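Local coordinates for folylpolyglutamate synthase (FolC) (Helicobacter pylori, PDB 6K8C), which probably adds glutamate to dihydropteroate and, in successive ATP-dependent steps, to reduced folates, yielding dihydrofolate and folylpolyglutamates, at residues 221-227 with 241-245; 236-240 with 291-295. All coordinates share one frame; numbering follows the deposited sequence.

Interaction 1 of 2, residues 221-227 with 241-245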
loop_
_atom_site.group_PDB
_atom_site.type_symbol
_atom_site.label_atom_id
_atom_site.label_comp_id
_atom_site.label_asym_id
_atom_site.label_seq_id
_atom_site.Cartn_x
_atom_site.Cartn_y
_atom_site.Cartn_z
ATOM N N ASN A 221 -0.689 12.405 -18.798
ATOM C CA ASN A 221 0.667 12.337 -18.257
ATOM C C ASN A 221 1.170 13.769 -18.100
ATOM O O ASN A 221 1.915 14.306 -18.925
ATOM C CB ASN A 221 1.569 11.499 -19.159
ATOM C CG ASN A 221 2.909 11.189 -18.514
ATOM O OD1 ASN A 221 3.388 11.934 -17.658
ATOM N ND2 ASN A 221 3.514 10.081 -18.916
ATOM N N GLU A 222 0.757 14.391 -16.997
ATOM C CA GLU A 222 0.865 15.836 -16.836
ATOM C C GLU A 222 0.681 16.178 -15.365
ATOM O O GLU A 222 -0.278 15.715 -14.744
ATOM C CB GLU A 222 -0.199 16.534 -17.691
ATOM C CG GLU A 222 -0.406 18.000 -17.397
ATOM C CD GLU A 222 0.480 18.889 -18.246
ATOM O OE1 GLU A 222 1.545 18.416 -18.699
ATOM O OE2 GLU A 222 0.109 20.061 -18.468
ATOM N N ILE A 223 1.585 16.985 -14.811
ATOM C CA ILE A 223 1.519 17.386 -13.408
ATOM C C ILE A 223 1.159 18.864 -13.339
ATOM O O ILE A 223 1.874 19.712 -13.887
ATOM C CB ILE A 223 2.834 17.099 -12.667
ATOM C CG1 ILE A 223 3.024 15.588 -12.504
ATOM C CG2 ILE A 223 2.790 17.717 -11.288
ATOM C CD1 ILE A 223 4.448 15.131 -12.729
ATOM N N SER A 224 0.060 19.169 -12.652
ATOM C CA SER A 224 -0.395 20.545 -12.519
ATOM C C SER A 224 0.512 21.334 -11.580
ATOM O O SER A 224 1.224 20.778 -10.738
ATOM C CB SER A 224 -1.832 20.587 -12.002
ATOM O OG SER A 224 -1.918 20.060 -10.685
ATOM N N LYS A 225 0.476 22.660 -11.736
ATOM C CA LYS A 225 1.233 23.532 -10.844
ATOM C C LYS A 225 0.788 23.359 -9.396
ATOM O O LYS A 225 1.619 23.345 -8.482
ATOM C CB LYS A 225 1.082 24.989 -11.288
ATOM C CG LYS A 225 1.329 26.012 -10.185
ATOM C CD LYS A 225 1.633 27.391 -10.757
ATOM C CE LYS A 225 3.098 27.525 -11.138
ATOM N NZ LYS A 225 3.403 28.874 -11.700
ATOM N N GLY A 226 -0.518 23.221 -9.170
ATOM C CA GLY A 226 -1.008 23.029 -7.814
ATOM C C GLY A 226 -0.429 21.795 -7.151
ATOM O O GLY A 226 -0.098 21.814 -5.963
ATOM N N VAL A 227 -0.291 20.706 -7.912
ATOM C CA VAL A 227 0.300 19.488 -7.368
ATOM C C VAL A 227 1.799 19.664 -7.165
ATOM O O VAL A 227 2.349 19.259 -6.135
ATOM C CB VAL A 227 -0.015 18.287 -8.282
ATOM C CG1 VAL A 227 0.880 17.099 -7.943
ATOM C CG2 VAL A 227 -1.470 17.910 -8.154
ATOM N N ALA A 241 4.390 12.533 -7.900
ATOM C CA ALA A 241 3.376 13.564 -8.089
ATOM C C ALA A 241 2.172 13.022 -8.851
ATOM O O ALA A 241 1.032 13.405 -8.569
ATOM C CB ALA A 241 3.980 14.770 -8.815
ATOM N N MET A 242 2.403 12.111 -9.801
ATOM C CA MET A 242 1.296 11.557 -10.578
ATOM C C MET A 242 0.291 10.821 -9.695
ATOM O O MET A 242 -0.905 10.773 -10.019
ATOM C CB MET A 242 1.835 10.626 -11.664
ATOM C CG MET A 242 0.770 10.089 -12.621
ATOM S SD MET A 242 -0.055 11.358 -13.618
ATOM C CE MET A 242 1.323 12.366 -14.090
ATOM N N ASN A 243 0.743 10.260 -8.572
ATOM C CA ASN A 243 -0.189 9.592 -7.665
ATOM C C ASN A 243 -1.220 10.573 -7.130
ATOM O O ASN A 243 -2.410 10.244 -7.034
ATOM C CB ASN A 243 0.575 8.915 -6.526
ATOM C CG ASN A 243 1.372 7.709 -6.998
ATOM O OD1 ASN A 243 1.142 7.194 -8.087
ATOM N ND2 ASN A 243 2.310 7.254 -6.176
ATOM N N LEU A 244 -0.792 11.796 -6.804
ATOM C CA LEU A 244 -1.742 12.806 -6.354
ATOM C C LEU A 244 -2.625 13.290 -7.498
ATOM O O LEU A 244 -3.812 13.573 -7.289
ATOM C CB LEU A 244 -1.007 13.983 -5.705
ATOM C CG LEU A 244 -1.871 15.155 -5.204
ATOM C CD1 LEU A 244 -2.933 14.735 -4.157
ATOM C CD2 LEU A 244 -0.991 16.263 -4.642
ATOM N N GLU A 245 -2.066 13.417 -8.711
ATOM C CA GLU A 245 -2.893 13.806 -9.852
ATOM C C GLU A 245 -4.010 12.800 -10.085
ATOM O O GLU A 245 -5.151 13.182 -10.376
ATOM C CB GLU A 245 -2.044 13.945 -11.119
ATOM C CG GLU A 245 -1.181 15.189 -11.173
ATOM C CD GLU A 245 -1.979 16.466 -11.387
ATOM O OE1 GLU A 245 -3.196 16.391 -11.672
ATOM O OE2 GLU A 245 -1.376 17.553 -11.284
#
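Glu245 of helix 241-254 reaches across to Ser224, the N-cap residue of helix 225-234, so that a carboxylate on one helix grips the capping residue of another in the Mur ligase-type central domain. CB of Glu245 sets CG anti to the carbonyl carbon (chi1 -75°), and the chain then bends at chi2, which turns the carboxylate toward Ser224. Along the way CG passes 3.7 Å from Glu222 O, and CD rests 3.6 Å from Val227 CG2. At the tip, OE2 accepts two bonds, each 2.6 Å long, from Ser224 N and Ser224 OG. The hydroxyl arrives on the syn side, close to the carboxylate plane, whereas the amide comes from well above it along a nearly straight path (166°). Two donors on one oxygen probably restrain the carboxylate's rotation and would favour its ionised form. Apolar packing flanks this polar grip: Ala241 CB sits against Ile223 CG1, and Val227 slides antiparallel past Leu244, which Phe64 of helix 58-70 also touches. Met242, bent at chi2 and chi3, brings its CE to 3.6 Å from Glu222 N. Ser224 OG, while donating to Glu245, also accepts from Val227 N at 3.3 Å, completing the cap.

Interaction 2 of 2, residues 236-240 with 291-295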
loop_
_atom_site.group_PDB
_atom_site.type_symbol
_atom_site.label_atom_id
_atom_site.label_comp_id
_atom_site.label_asym_id
_atom_site.label_seq_id
_atom_site.Cartn_x
_atom_site.Cartn_y
_atom_site.Cartn_z
ATOM N N LEU A 236 7.711 16.438 -0.232
ATOM C CA LEU A 236 7.159 15.094 -0.387
ATOM C C LEU A 236 7.679 14.389 -1.629
ATOM O O LEU A 236 6.903 13.726 -2.322
ATOM C CB LEU A 236 5.633 15.160 -0.406
ATOM C CG LEU A 236 4.917 15.608 0.870
ATOM C CD1 LEU A 236 3.446 15.883 0.600
ATOM C CD2 LEU A 236 5.077 14.576 1.978
ATOM N N ALA A 237 8.978 14.493 -1.928
ATOM C CA ALA A 237 9.541 13.758 -3.058
ATOM C C ALA A 237 9.416 12.251 -2.892
ATOM O O ALA A 237 9.594 11.513 -3.870
ATOM C CB ALA A 237 11.010 14.128 -3.256
ATOM N N ARG A 238 9.117 11.780 -1.678
ATOM C CA ARG A 238 8.939 10.351 -1.457
ATOM C C ARG A 238 7.804 9.785 -2.303
ATOM O O ARG A 238 7.830 8.604 -2.670
ATOM C CB ARG A 238 8.687 10.085 0.033
ATOM C CG ARG A 238 8.353 8.642 0.380
ATOM C CD ARG A 238 9.506 7.740 0.001
ATOM N NE ARG A 238 9.250 6.324 0.259
ATOM C CZ ARG A 238 8.482 5.547 -0.498
ATOM N NH1 ARG A 238 7.858 6.046 -1.561
ATOM N NH2 ARG A 238 8.336 4.268 -0.192
ATOM N N PHE A 239 6.817 10.607 -2.645
ATOM C CA PHE A 239 5.636 10.149 -3.365
ATOM C C PHE A 239 5.599 10.757 -4.762
ATOM O O PHE A 239 5.819 11.961 -4.926
ATOM C CB PHE A 239 4.368 10.504 -2.591
ATOM C CG PHE A 239 4.384 10.029 -1.169
ATOM C CD1 PHE A 239 4.217 8.689 -0.872
ATOM C CD2 PHE A 239 4.580 10.923 -0.130
ATOM C CE1 PHE A 239 4.231 8.243 0.443
ATOM C CE2 PHE A 239 4.600 10.484 1.187
ATOM C CZ PHE A 239 4.425 9.142 1.470
ATOM N N LEU A 240 5.330 9.917 -5.759
ATOM C CA LEU A 240 5.213 10.385 -7.135
ATOM C C LEU A 240 4.089 11.403 -7.259
ATOM O O LEU A 240 2.971 11.172 -6.790
ATOM C CB LEU A 240 4.950 9.211 -8.077
ATOM C CG LEU A 240 6.140 8.412 -8.605
ATOM C CD1 LEU A 240 5.654 7.193 -9.379
ATOM C CD2 LEU A 240 7.028 9.290 -9.476
ATOM N N HIS A 291 12.857 6.161 -7.561
ATOM C CA HIS A 291 12.237 7.388 -7.077
ATOM C C HIS A 291 12.292 7.481 -5.557
ATOM O O HIS A 291 12.640 8.531 -5.002
ATOM C CB HIS A 291 10.792 7.484 -7.564
ATOM C CG HIS A 291 10.160 8.806 -7.275
ATOM N ND1 HIS A 291 10.301 9.896 -8.108
ATOM C CD2 HIS A 291 9.411 9.228 -6.228
ATOM C CE1 HIS A 291 9.653 10.927 -7.595
ATOM N NE2 HIS A 291 9.105 10.547 -6.455
ATOM N N SER A 292 11.933 6.402 -4.856
ATOM C CA SER A 292 11.999 6.462 -3.400
ATOM C C SER A 292 13.442 6.483 -2.917
ATOM O O SER A 292 13.746 7.134 -1.915
ATOM C CB SER A 292 11.235 5.292 -2.766
ATOM O OG SER A 292 11.681 4.036 -3.242
ATOM N N ALA A 293 14.346 5.801 -3.623
ATOM C CA ALA A 293 15.746 5.812 -3.208
ATOM C C ALA A 293 16.324 7.219 -3.269
ATOM O O ALA A 293 17.066 7.633 -2.369
ATOM C CB ALA A 293 16.557 4.849 -4.072
ATOM N N LYS A 294 15.983 7.976 -4.317
ATOM C CA LYS A 294 16.431 9.362 -4.399
ATOM C C LYS A 294 15.878 10.184 -3.243
ATOM O O LYS A 294 16.599 10.987 -2.640
ATOM C CB LYS A 294 16.018 9.970 -5.739
ATOM C CG LYS A 294 16.790 9.429 -6.928
ATOM C CD LYS A 294 16.280 10.018 -8.236
ATOM C CE LYS A 294 17.120 9.556 -9.415
ATOM N NZ LYS A 294 16.471 9.866 -10.721
ATOM N N ALA A 295 14.598 9.989 -2.914
ATOM C CA ALA A 295 13.989 10.748 -1.827
ATOM C C ALA A 295 14.600 10.380 -0.482
ATOM O O ALA A 295 14.758 11.241 0.393
ATOM C CB ALA A 295 12.482 10.511 -1.809
HETATM O O HOH W 1 12.168 11.220 -5.642
#
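The type I beta turn Leu236-Phe239, in the linker between helices 225-234 and 241-254, packs against helix 290-303 of the Mur ligase-type glutamate ligase domain, a contact between the central and C-terminal parts of the enzyme. Ala237 and Arg238 of the turn, and Leu240 just after it, meet one side of the helix. Ala295 CB points into the turn and lies 3.6 Å from Arg238 CA, at the pair whose CA atoms come nearest across the contact, with Ala237 CB alongside. One helical turn earlier, the His291 ring stands between a methyl and a water. With CG anti to the backbone N (chi1 -172°), the imidazole reaches toward segment 236-240, where Leu240 CD2 covers one face in a CH-pi contact, 3.6 Å from the ring centroid and 12° off its normal. Over the opposite face sits a water that donates to Ala237 O and to His291 O, the latter at 2.8 Å, bridging turn and helix through backbone carbonyls. Arg238 O approaches the ring edge near its plane, while Ala237 O comes obliquely to within 2.8 Å of His291 NE2. From within the turn, the Arg238 chain bends at chi2 and lays its guanidinium beside the helix. NE forms a salt bridge with Asp285, and NH1 makes a weak hydrogen bond to a bound citrate, probably from the crystallisation liquor. Ser292 directs its OG elsewhere, to Tyr376 OH and Asn289 O, which leaves its methylene facing the arginine: Ser292 CB lies over the centre of the guanidinium, 3.6 Å from Arg238 CZ.

In the fold
Interactions 1 and 2 show how one short piece of chain can serve two neighbours in succession. Their centres lie about 14 Å apart, and their segments alternate in sequence: 221-227, 236-240, 241-245, then 291-295. Helix 225-234 begins in interaction 1, the linker after it enters interaction 2, and helix 241-254, which follows directly, returns to interaction 1. The first contact is therefore local, joining consecutive helices after strand 215-218 at the margin of the eight-stranded sheet. The second spans some fifty residues to helix 290-303, which follows strand 282-285 of the six-stranded sheet. Together they connect the helical margin of the P-loop-type domain with the glutamate ligase domain.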